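Local coordinates for O-methyltransferase, putative (Bacillus cereus, PDB 3DUW), which probably transfers a methyl group from S-adenosyl-L-methionine to a hydroxyl oxygen of its substrate, and is captured here with the product S-adenosyl-L-homocysteine, at residues N61-G66 against E132-I137; R85-E90 against R111-T116; V200-L205 against I217-K222. One frame throughout, in Å; residues are numbered along the deposited sequence.

Contact 1: residues N61-G66 against E132-I137; sequences NILEIG and EPFDFI. With SAH (S-adenosyl-L-homocysteine), chain C.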
loop_
_atom_site.group_PDB
_atom_site.type_symbol
_atom_site.label_atom_id
_atom_site.label_comp_id
_atom_site.label_asym_id
_atom_site.label_seq_id
_atom_site.Cartn_x
_atom_site.Cartn_y
_atom_site.Cartn_z
ATOM N N ASN A 61 8.103 -3.699 -16.672
ATOM C CA ASN A 61 9.538 -3.914 -16.488
ATOM C C ASN A 61 9.911 -3.668 -15.028
ATOM O O ASN A 61 10.064 -2.528 -14.591
ATOM C CB ASN A 61 10.319 -2.984 -17.418
ATOM C CG ASN A 61 11.771 -3.384 -17.554
ATOM O OD1 ASN A 61 12.102 -4.567 -17.546
ATOM N ND2 ASN A 61 12.646 -2.396 -17.705
ATOM N N ILE A 62 10.068 -4.759 -14.289
ATOM C CA ILE A 62 10.364 -4.710 -12.864
ATOM C C ILE A 62 11.813 -4.985 -12.502
ATOM O O ILE A 62 12.438 -5.891 -13.045
ATOM C CB ILE A 62 9.491 -5.740 -12.101
ATOM C CG1 ILE A 62 8.010 -5.483 -12.375
ATOM C CG2 ILE A 62 9.788 -5.678 -10.610
ATOM C CD1 ILE A 62 7.085 -6.514 -11.750
ATOM N N LEU A 63 12.332 -4.196 -11.565
ATOM C CA LEU A 63 13.690 -4.364 -11.070
ATOM C C LEU A 63 13.592 -4.663 -9.580
ATOM O O LEU A 63 12.971 -3.905 -8.834
ATOM C CB LEU A 63 14.518 -3.090 -11.273
ATOM C CG LEU A 63 15.886 -3.067 -10.580
ATOM C CD1 LEU A 63 16.785 -4.146 -11.174
ATOM C CD2 LEU A 63 16.529 -1.697 -10.748
ATOM N N GLU A 64 14.176 -5.780 -9.162
ATOM C CA GLU A 64 14.180 -6.161 -7.755
ATOM C C GLU A 64 15.618 -6.269 -7.279
ATOM O O GLU A 64 16.469 -6.826 -7.977
ATOM C CB GLU A 64 13.483 -7.506 -7.550
ATOM C CG GLU A 64 13.597 -8.039 -6.131
ATOM C CD GLU A 64 12.852 -9.336 -5.958
ATOM O OE1 GLU A 64 13.277 -10.350 -6.556
ATOM O OE2 GLU A 64 11.832 -9.339 -5.235
ATOM N N ILE A 65 15.894 -5.715 -6.103
ATOM C CA ILE A 65 17.227 -5.777 -5.525
ATOM C C ILE A 65 17.100 -6.601 -4.244
ATOM O O ILE A 65 16.511 -6.153 -3.260
ATOM C CB ILE A 65 17.771 -4.364 -5.204
ATOM C CG1 ILE A 65 17.652 -3.468 -6.444
ATOM C CG2 ILE A 65 19.224 -4.460 -4.763
ATOM C CD1 ILE A 65 18.135 -2.035 -6.234
ATOM N N GLY A 66 17.639 -7.819 -4.281
ATOM C CA GLY A 66 17.567 -8.724 -3.144
ATOM C C GLY A 66 16.585 -9.845 -3.472
ATOM O O GLY A 66 15.386 -9.715 -3.221
ATOM N N GLU A 132 15.429 -1.240 -20.871
ATOM C CA GLU A 132 14.454 -0.166 -20.918
ATOM C C GLU A 132 14.275 0.313 -19.484
ATOM O O GLU A 132 14.644 -0.390 -18.540
ATOM C CB GLU A 132 13.121 -0.683 -21.463
ATOM C CG GLU A 132 13.226 -1.322 -22.833
ATOM C CD GLU A 132 13.868 -0.402 -23.849
ATOM O OE1 GLU A 132 13.307 0.685 -24.104
ATOM O OE2 GLU A 132 14.939 -0.759 -24.387
ATOM N N PRO A 133 13.731 1.524 -19.296
ATOM C CA PRO A 133 13.537 2.014 -17.929
ATOM C C PRO A 133 12.622 1.063 -17.164
ATOM O O PRO A 133 11.744 0.433 -17.752
ATOM C CB PRO A 133 12.889 3.377 -18.143
ATOM C CG PRO A 133 13.488 3.829 -19.442
ATOM C CD PRO A 133 13.416 2.573 -20.282
ATOM N N PHE A 134 12.840 0.955 -15.859
ATOM C CA PHE A 134 12.019 0.091 -15.020
ATOM C C PHE A 134 10.833 0.880 -14.477
ATOM O O PHE A 134 10.998 1.998 -13.980
ATOM C CB PHE A 134 12.865 -0.468 -13.879
ATOM C CG PHE A 134 13.946 -1.400 -14.339
ATOM C CD1 PHE A 134 13.635 -2.691 -14.755
ATOM C CD2 PHE A 134 15.271 -0.979 -14.395
ATOM C CE1 PHE A 134 14.628 -3.550 -15.223
ATOM C CE2 PHE A 134 16.273 -1.829 -14.860
ATOM C CZ PHE A 134 15.950 -3.117 -15.275
ATOM N N ASP A 135 9.641 0.295 -14.584
ATOM C CA ASP A 135 8.413 0.940 -14.126
ATOM C C ASP A 135 8.099 0.666 -12.659
ATOM O O ASP A 135 7.303 1.379 -12.055
ATOM C CB ASP A 135 7.206 0.471 -14.952
ATOM C CG ASP A 135 7.528 0.272 -16.416
ATOM O OD1 ASP A 135 8.057 1.209 -17.046
ATOM O OD2 ASP A 135 7.238 -0.826 -16.939
ATOM N N PHE A 136 8.714 -0.370 -12.096
ATOM C CA PHE A 136 8.465 -0.751 -10.707
ATOM C C PHE A 136 9.778 -1.284 -10.143
ATOM O O PHE A 136 10.391 -2.179 -10.724
ATOM C CB PHE A 136 7.374 -1.826 -10.681
ATOM C CG PHE A 136 6.822 -2.119 -9.316
ATOM C CD1 PHE A 136 7.554 -2.863 -8.395
ATOM C CD2 PHE A 136 5.556 -1.673 -8.960
ATOM C CE1 PHE A 136 7.027 -3.160 -7.138
ATOM C CE2 PHE A 136 5.023 -1.965 -7.707
ATOM C CZ PHE A 136 5.760 -2.711 -6.796
ATOM N N ILE A 137 10.209 -0.733 -9.012
ATOM C CA ILE A 137 11.470 -1.136 -8.398
ATOM C C ILE A 137 11.278 -1.499 -6.926
ATOM O O ILE A 137 10.753 -0.701 -6.141
ATOM C CB ILE A 137 12.508 0.004 -8.528
ATOM C CG1 ILE A 137 12.648 0.398 -10.005
ATOM C CG2 ILE A 137 13.849 -0.428 -7.956
ATOM C CD1 ILE A 137 13.524 1.602 -10.247
HETATM N N SAH C . 12.922 -9.803 -1.244
HETATM C CA SAH C . 13.189 -11.274 -1.033
HETATM C CB SAH C . 14.162 -11.476 0.080
HETATM C CG SAH C . 15.540 -10.876 -0.068
HETATM S SD SAH C . 16.422 -11.001 1.548
HETATM C C SAH C . 11.837 -11.950 -0.626
HETATM O O SAH C . 10.842 -11.236 -0.471
HETATM O OXT SAH C . 11.851 -13.224 -0.485
HETATM C "C5'" SAH C . 17.783 -9.959 1.210
HETATM C "C4'" SAH C . 18.721 -10.567 0.059
HETATM O "O4'" SAH C . 19.721 -9.556 -0.048
HETATM C "C3'" SAH C . 19.507 -11.821 0.411
HETATM O "O3'" SAH C . 19.223 -12.901 -0.482
HETATM C "C2'" SAH C . 21.004 -11.316 0.359
HETATM O "O2'" SAH C . 21.922 -12.335 -0.009
HETATM C "C1'" SAH C . 20.912 -10.170 -0.628
HETATM N N9 SAH C . 21.912 -9.275 -0.625
HETATM C C8 SAH C . 22.675 -8.719 0.388
HETATM N N7 SAH C . 23.571 -7.867 -0.000
HETATM C C5 SAH C . 23.421 -7.820 -1.409
HETATM C C6 SAH C . 24.124 -7.059 -2.412
HETATM N N6 SAH C . 25.117 -6.202 -2.140
HETATM N N1 SAH C . 23.702 -7.269 -3.700
HETATM C C2 SAH C . 22.695 -8.132 -4.026
HETATM N N3 SAH C . 22.001 -8.878 -3.097
HETATM C C4 SAH C . 22.416 -8.672 -1.812
#

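Contact 2: residues R85-E90 against R111-T116; sequences RVVTLE and RVEVRT. With SAH (S-adenosyl-L-homocysteine), chain C.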
loop_
_atom_site.group_PDB
_atom_site.type_symbol
_atom_site.label_atom_id
_atom_site.label_comp_id
_atom_site.label_asym_id
_atom_site.label_seq_id
_atom_site.Cartn_x
_atom_site.Cartn_y
_atom_site.Cartn_z
ATOM N N ARG A 85 8.518 -8.287 -17.720
ATOM C CA ARG A 85 9.707 -8.967 -17.240
ATOM C C ARG A 85 10.165 -8.459 -15.885
ATOM O O ARG A 85 9.825 -7.348 -15.470
ATOM C CB ARG A 85 10.850 -8.813 -18.250
ATOM C CG ARG A 85 11.244 -7.374 -18.550
ATOM C CD ARG A 85 12.451 -7.317 -19.479
ATOM N NE ARG A 85 12.848 -5.949 -19.808
ATOM C CZ ARG A 85 13.890 -5.639 -20.575
ATOM N NH1 ARG A 85 14.643 -6.603 -21.091
ATOM N NH2 ARG A 85 14.180 -4.369 -20.833
ATOM N N VAL A 86 10.926 -9.304 -15.200
ATOM C CA VAL A 86 11.491 -8.981 -13.900
ATOM C C VAL A 86 12.980 -9.274 -13.955
ATOM O O VAL A 86 13.396 -10.317 -14.465
ATOM C CB VAL A 86 10.908 -9.855 -12.764
ATOM C CG1 VAL A 86 11.562 -9.476 -11.437
ATOM C CG2 VAL A 86 9.405 -9.692 -12.683
ATOM N N VAL A 87 13.776 -8.338 -13.459
ATOM C CA VAL A 87 15.216 -8.507 -13.379
ATOM C C VAL A 87 15.487 -8.381 -11.887
ATOM O O VAL A 87 15.185 -7.349 -11.287
ATOM C CB VAL A 87 15.979 -7.399 -14.131
ATOM C CG1 VAL A 87 17.472 -7.566 -13.911
ATOM C CG2 VAL A 87 15.653 -7.455 -15.617
ATOM N N THR A 88 16.026 -9.434 -11.283
ATOM C CA THR A 88 16.302 -9.414 -9.855
ATOM C C THR A 88 17.785 -9.658 -9.576
ATOM O O THR A 88 18.429 -10.484 -10.232
ATOM C CB THR A 88 15.401 -10.444 -9.118
ATOM O OG1 THR A 88 15.603 -10.330 -7.707
ATOM C CG2 THR A 88 15.691 -11.864 -9.583
ATOM N N LEU A 89 18.314 -8.925 -8.601
ATOM C CA LEU A 89 19.730 -8.984 -8.246
ATOM C C LEU A 89 20.005 -9.697 -6.923
ATOM O O LEU A 89 19.402 -9.377 -5.894
ATOM C CB LEU A 89 20.283 -7.557 -8.193
ATOM C CG LEU A 89 19.850 -6.677 -9.373
ATOM C CD1 LEU A 89 20.481 -5.302 -9.244
ATOM C CD2 LEU A 89 20.246 -7.324 -10.690
ATOM N N GLU A 90 20.939 -10.646 -6.955
ATOM C CA GLU A 90 21.292 -11.425 -5.773
ATOM C C GLU A 90 22.803 -11.640 -5.663
ATOM O O GLU A 90 23.442 -12.123 -6.599
ATOM C CB GLU A 90 20.565 -12.771 -5.823
ATOM C CG GLU A 90 20.908 -13.726 -4.696
ATOM C CD GLU A 90 20.737 -13.097 -3.330
ATOM O OE1 GLU A 90 19.667 -12.493 -3.083
ATOM O OE2 GLU A 90 21.666 -13.210 -2.501
ATOM N N ARG A 111 9.800 -15.092 -17.659
ATOM C CA ARG A 111 9.534 -13.705 -17.275
ATOM C C ARG A 111 10.574 -13.132 -16.320
ATOM O O ARG A 111 10.611 -11.922 -16.102
ATOM C CB ARG A 111 8.179 -13.581 -16.569
ATOM C CG ARG A 111 6.940 -13.762 -17.415
ATOM C CD ARG A 111 5.719 -13.478 -16.552
ATOM N NE ARG A 111 4.462 -13.649 -17.270
ATOM C CZ ARG A 111 3.262 -13.476 -16.726
ATOM N NH1 ARG A 111 3.149 -13.123 -15.450
ATOM N NH2 ARG A 111 2.173 -13.664 -17.458
ATOM N N VAL A 112 11.410 -13.991 -15.744
ATOM C CA VAL A 112 12.385 -13.529 -14.768
ATOM C C VAL A 112 13.840 -13.837 -15.065
ATOM O O VAL A 112 14.183 -14.946 -15.474
ATOM C CB VAL A 112 12.071 -14.116 -13.374
ATOM C CG1 VAL A 112 13.005 -13.518 -12.335
ATOM C CG2 VAL A 112 10.619 -13.865 -13.016
ATOM N N GLU A 113 14.685 -12.838 -14.836
ATOM C CA GLU A 113 16.122 -12.959 -15.010
ATOM C C GLU A 113 16.761 -12.698 -13.654
ATOM O O GLU A 113 16.566 -11.633 -13.068
ATOM C CB GLU A 113 16.645 -11.935 -16.022
ATOM C CG GLU A 113 18.167 -11.817 -16.037
ATOM C CD GLU A 113 18.676 -10.881 -17.115
ATOM O OE1 GLU A 113 18.192 -9.733 -17.191
ATOM O OE2 GLU A 113 19.568 -11.296 -17.886
ATOM N N VAL A 114 17.494 -13.683 -13.146
ATOM C CA VAL A 114 18.185 -13.542 -11.873
ATOM C C VAL A 114 19.651 -13.287 -12.202
ATOM O O VAL A 114 20.294 -14.118 -12.849
ATOM C CB VAL A 114 18.094 -14.831 -11.016
ATOM C CG1 VAL A 114 18.864 -14.647 -9.720
ATOM C CG2 VAL A 114 16.644 -15.166 -10.717
ATOM N N ARG A 115 20.175 -12.142 -11.778
ATOM C CA ARG A 115 21.572 -11.814 -12.040
ATOM C C ARG A 115 22.384 -11.924 -10.755
ATOM O O ARG A 115 22.100 -11.247 -9.765
ATOM C CB ARG A 115 21.704 -10.401 -12.623
ATOM C CG ARG A 115 23.142 -10.059 -13.007
ATOM C CD ARG A 115 23.270 -8.735 -13.756
ATOM N NE ARG A 115 22.495 -8.711 -14.991
ATOM C CZ ARG A 115 22.922 -8.184 -16.134
ATOM N NH1 ARG A 115 24.128 -7.637 -16.211
ATOM N NH2 ARG A 115 22.139 -8.202 -17.203
ATOM N N THR A 116 23.396 -12.785 -10.777
ATOM C CA THR A 116 24.243 -12.996 -9.614
ATOM C C THR A 116 25.352 -11.961 -9.517
ATOM O O THR A 116 25.990 -11.625 -10.514
ATOM C CB THR A 116 24.897 -14.389 -9.651
ATOM O OG1 THR A 116 23.878 -15.392 -9.734
ATOM C CG2 THR A 116 25.728 -14.618 -8.400
HETATM N N SAH C . 12.922 -9.803 -1.244
HETATM C CA SAH C . 13.189 -11.274 -1.033
HETATM C CB SAH C . 14.162 -11.476 0.080
HETATM C CG SAH C . 15.540 -10.876 -0.068
HETATM S SD SAH C . 16.422 -11.001 1.548
HETATM C C SAH C . 11.837 -11.950 -0.626
HETATM O O SAH C . 10.842 -11.236 -0.471
HETATM O OXT SAH C . 11.851 -13.224 -0.485
HETATM C "C5'" SAH C . 17.783 -9.959 1.210
HETATM C "C4'" SAH C . 18.721 -10.567 0.059
HETATM O "O4'" SAH C . 19.721 -9.556 -0.048
HETATM C "C3'" SAH C . 19.507 -11.821 0.411
HETATM O "O3'" SAH C . 19.223 -12.901 -0.482
HETATM C "C2'" SAH C . 21.004 -11.316 0.359
HETATM O "O2'" SAH C . 21.922 -12.335 -0.009
HETATM C "C1'" SAH C . 20.912 -10.170 -0.628
HETATM N N9 SAH C . 21.912 -9.275 -0.625
HETATM C C8 SAH C . 22.675 -8.719 0.388
HETATM N N7 SAH C . 23.571 -7.867 -0.000
HETATM C C5 SAH C . 23.421 -7.820 -1.409
HETATM C C6 SAH C . 24.124 -7.059 -2.412
HETATM N N6 SAH C . 25.117 -6.202 -2.140
HETATM N N1 SAH C . 23.702 -7.269 -3.700
HETATM C C2 SAH C . 22.695 -8.132 -4.026
HETATM N N3 SAH C . 22.001 -8.878 -3.097
HETATM C C4 SAH C . 22.416 -8.672 -1.812
#

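Contact 3: residues V200-L205 against I217-K222; sequences VSATAL and IMAVVK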
loop_
_atom_site.group_PDB
_atom_site.type_symbol
_atom_site.label_atom_id
_atom_site.label_comp_id
_atom_site.label_asym_id
_atom_site.label_seq_id
_atom_site.Cartn_x
_atom_site.Cartn_y
_atom_site.Cartn_z
ATOM N N VAL A 200 11.029 12.872 -6.559
ATOM C CA VAL A 200 10.404 11.737 -5.882
ATOM C C VAL A 200 9.536 12.150 -4.696
ATOM O O VAL A 200 9.975 12.904 -3.826
ATOM C CB VAL A 200 11.475 10.736 -5.377
ATOM C CG1 VAL A 200 10.810 9.551 -4.689
ATOM C CG2 VAL A 200 12.329 10.258 -6.537
ATOM N N SER A 201 8.301 11.656 -4.674
ATOM C CA SER A 201 7.360 11.934 -3.591
ATOM C C SER A 201 7.066 10.590 -2.937
ATOM O O SER A 201 6.791 9.607 -3.625
ATOM C CB SER A 201 6.072 12.551 -4.140
ATOM O OG SER A 201 5.441 11.684 -5.063
ATOM N N ALA A 202 7.112 10.544 -1.610
ATOM C CA ALA A 202 6.901 9.281 -0.923
ATOM C C ALA A 202 6.197 9.372 0.414
ATOM O O ALA A 202 6.021 10.446 0.989
ATOM C CB ALA A 202 8.256 8.590 -0.721
ATOM N N THR A 203 5.789 8.202 0.887
ATOM C CA THR A 203 5.191 8.057 2.196
ATOM C C THR A 203 5.734 6.741 2.732
ATOM O O THR A 203 6.415 5.996 2.019
ATOM C CB THR A 203 3.646 7.990 2.165
ATOM O OG1 THR A 203 3.163 8.074 3.513
ATOM C CG2 THR A 203 3.154 6.685 1.535
ATOM N N ALA A 204 5.460 6.469 3.998
ATOM C CA ALA A 204 5.876 5.211 4.600
ATOM C C ALA A 204 4.802 4.773 5.574
ATOM O O ALA A 204 4.257 5.592 6.317
ATOM C CB ALA A 204 7.209 5.365 5.336
ATOM N N LEU A 205 4.476 3.487 5.547
ATOM C CA LEU A 205 3.496 2.939 6.470
ATOM C C LEU A 205 4.217 1.946 7.368
ATOM O O LEU A 205 5.075 1.186 6.910
ATOM C CB LEU A 205 2.358 2.222 5.730
ATOM C CG LEU A 205 1.442 3.062 4.833
ATOM C CD1 LEU A 205 0.332 2.180 4.267
ATOM C CD2 LEU A 205 0.848 4.218 5.629
ATOM N N ILE A 217 8.373 1.928 2.499
ATOM C CA ILE A 217 8.272 3.212 1.836
ATOM C C ILE A 217 7.702 2.953 0.443
ATOM O O ILE A 217 8.034 1.956 -0.205
ATOM C CB ILE A 217 9.665 3.880 1.686
ATOM C CG1 ILE A 217 10.010 4.657 2.960
ATOM C CG2 ILE A 217 9.690 4.791 0.457
ATOM C CD1 ILE A 217 11.464 5.092 3.043
HETATM N N MSE A 218 6.801 3.825 0.013
HETATM C CA MSE A 218 6.236 3.745 -1.326
HETATM C C MSE A 218 6.476 5.128 -1.905
HETATM O O MSE A 218 6.021 6.133 -1.354
HETATM C CB MSE A 218 4.738 3.421 -1.314
HETATM C CG MSE A 218 4.150 3.324 -2.722
HETATM SE SE MSE A 218 2.367 2.583 -2.798
HETATM C CE MSE A 218 1.373 4.205 -2.461
ATOM N N ALA A 219 7.222 5.170 -3.002
ATOM C CA ALA A 219 7.565 6.420 -3.657
ATOM C C ALA A 219 7.208 6.385 -5.129
ATOM O O ALA A 219 7.169 5.322 -5.749
ATOM C CB ALA A 219 9.055 6.689 -3.497
ATOM N N VAL A 220 6.943 7.561 -5.682
ATOM C CA VAL A 220 6.612 7.678 -7.090
ATOM C C VAL A 220 7.512 8.737 -7.709
ATOM O O VAL A 220 7.686 9.824 -7.151
ATOM C CB VAL A 220 5.135 8.080 -7.299
ATOM C CG1 VAL A 220 4.847 8.250 -8.784
ATOM C CG2 VAL A 220 4.220 7.022 -6.710
ATOM N N VAL A 221 8.093 8.404 -8.854
ATOM C CA VAL A 221 8.975 9.312 -9.566
ATOM C C VAL A 221 8.143 10.245 -10.438
ATOM O O VAL A 221 7.213 9.808 -11.116
ATOM C CB VAL A 221 9.956 8.533 -10.465
ATOM C CG1 VAL A 221 10.853 9.500 -11.221
ATOM C CG2 VAL A 221 10.795 7.585 -9.616
ATOM N N LYS A 222 8.490 11.527 -10.410
ATOM C CA LYS A 222 7.798 12.544 -11.193
ATOM C C LYS A 222 8.685 13.005 -12.347
ATOM O O LYS A 222 9.904 12.736 -12.287
ATOM C CB LYS A 222 7.457 13.745 -10.311
ATOM C CG LYS A 222 6.790 14.889 -11.053
ATOM C CD LYS A 222 7.312 16.240 -10.580
ATOM C CE LYS A 222 8.803 16.388 -10.860
ATOM N NZ LYS A 222 9.131 16.230 -12.307
HETATM O O HOH W 1 6.826 12.435 -7.581
#

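Contact 1: residues N61-G66 against E132-I137
Asn-61 carries CG anti to its backbone N (chi1 -165°), which swings the carboxamide across to residues 132-134, while Phe-134 turns CG anti to its own carbonyl carbon (chi1 -66°) and lays its ring alongside strand 61-65. The backbone of that strand sets Leu-63 CB over one face of the ring, 3.7 Å from Leu-63 CB to the centroid of Phe-134: a CH-pi contact. Leu-63 CG, anti to N, sends CD2 on toward Phe-134 CD2 and Ile-137 CG2. The carbonyl O of Glu-132 lies above the opposite face. The Asn-61 amide crosses the ring obliquely, and its ND2 gives a hydrogen bond to Pro-133 O (3.0 Å) that is almost straight at the hydrogen (178°). The acceptor lies in the amide plane, yet ND2 stands well above the carbonyl plane rather than on a lone pair. OD1 takes a weak bond from Arg-85 NE, so both ends of the amide are used. Backbone bonds continue the join: Asp-135 N to Asn-61 O at 2.9 Å, then Leu-63 N to Phe-136 O at 2.9 Å, nearly along the C=O axis. Parallel pairing sets Ile-62 beside Phe-136, packed on helix 44-57, and Leu-63 beside Ile-137, with Leu-63 packed on helix 119-128. Asp-135 OD2 receives a weak bond from Asn-61 N (3.0 Å) and another from Arg-60 N; its OD1 makes a salt bridge with Arg-158. These are central strands of the class I methyltransferase Rossmann-like sheet. The bonds and packing are consistent with a firmly held strand, which leads into Gly-66, whose carbonyl O accepts a hydrogen bond from the amino N of SAH (3.2 Å) and would favour that group's charged form.

Contact 2: residues R85-E90 against R111-T116
Every backbone polar group that strands 85-90 and 112-116 turn toward each other from Val-86 N to Arg-115 O finds a partner. Val-86 N gives to Arg-111 O (2.8 Å), Glu-113 N to Val-86 O, Thr-88 N to Glu-113 O and Arg-115 N to Thr-88 O. The run closes with Glu-90 N to Arg-115 O at 3.1 Å. The last three are close to straight and the first is the most bent; the strands run parallel with their axes only 15° apart, joined by helix 93-105 as a beta-alpha-beta crossover. Side-chain ends look elsewhere for partners. Thr-88 puts OG1 anti to its backbone N, where it hydrogen-bonds Glu-64 OE1 and Thr-67 OG1. That leaves CG2 in the crowded position between N and the carbonyl carbon, resting against Val-114 CG2 at 3.6 Å. On the other face, Leu-89 CD2 lies beside Arg-115 CB (3.9 Å), while the Arg-115 guanidinium goes on to a salt bridge with Glu-129, and Glu-113 OE1 bonds Tyr-131 OH. Glu-90 bends at chi2 (53°) away from the neighbouring strand, and its carboxylate meets the ribose two-pronged: OE1 accepts from SAH O3' at 2.7 Å and OE2 from SAH O2' at 2.7 Å. An acidic residue at the end of the second strand, clasping both ribose hydroxyls, is a hallmark of class I methyltransferases. Two protein N-H groups, Leu-68 N on OE1 and Ser-92 N on OE2, orient the buried carboxylate and, with the two hydroxyls, would favour its ionised form.

Contact 3: residues V200-L205 against I217-K222
Val-220 O is gripped twice: Ser-201 N donates to it at 3.1 Å, nearly straight and in the carbonyl plane, and a water donates at 2.8 Å. The same water lies 3.0 Å from Ser-201 OG, which stands in the crowded position between its backbone N and carbonyl carbon (chi1 60°). Hydroxyl, water and carbonyl thus bridge the two strands. Val-220 N returns a bond to Ser-201 O (2.9 Å), completing one antiparallel hydrogen-bonded pair; Thr-203 and Met-218, here selenomethionine, make the next, N to O both ways. The Met-218 N donor comes from somewhat above the Thr-203 carbonyl plane. Between and beyond these pairs the non-hydrogen-bonded residues put their side chains on the face packed by helices 182-196 and 146-155. There the methyls lie side by side: Ala-202 CB is 3.5 Å from Ala-219 CB, tighter than usual for two carbons, and Val-200 CG1 reaches the same Ala-219 CB at 3.6 Å. Ala-204 CB touches Ile-217 CG1 at 3.7 Å, with Ile-217 packed onward against Phe-190 and Tyr-191. The opposite face makes most of the contacts with the second subunit. Thr-203, with OG1 anti to its backbone N (chi1 -170°), bonds Thr-45 O of that neighbouring chain, while Met-218 packs on its Phe-49 and Ser-201 on its Leu-52; from the helix-packed face, Ala-204 reaches its Val-14. This hairpin ends the class I methyltransferase fold. The alanine methyls are consistent with the close approach of the strands, 4.0 Å between Ala-202 CA and Ala-219 CA, and the mixed face, with Ser-201 and Thr-203 beside Met-218 and Val-220, suits joining two copies of the enzyme.

All three contacts belong to one seven-stranded sheet, read at different places. Contact 1 lies at its middle and is buried; contact 2, nested within the chain loop that contact 1 closes, reaches the outermost strand 112-116 and is partly buried. These two share neighbouring strands 61-65 and 85-90, touch directly through a Glu-64 to Thr-88 hydrogen bond, and both reach SAH, one at its amino group, the other at its ribose. Contact 3 comes later in the chain at the opposite edge, its centre about 23 Å from that of contact 2. Its pairing is antiparallel, and it is buried partly by the second subunit, whereas contacts 1 and 2 are parallel and meet no other chain.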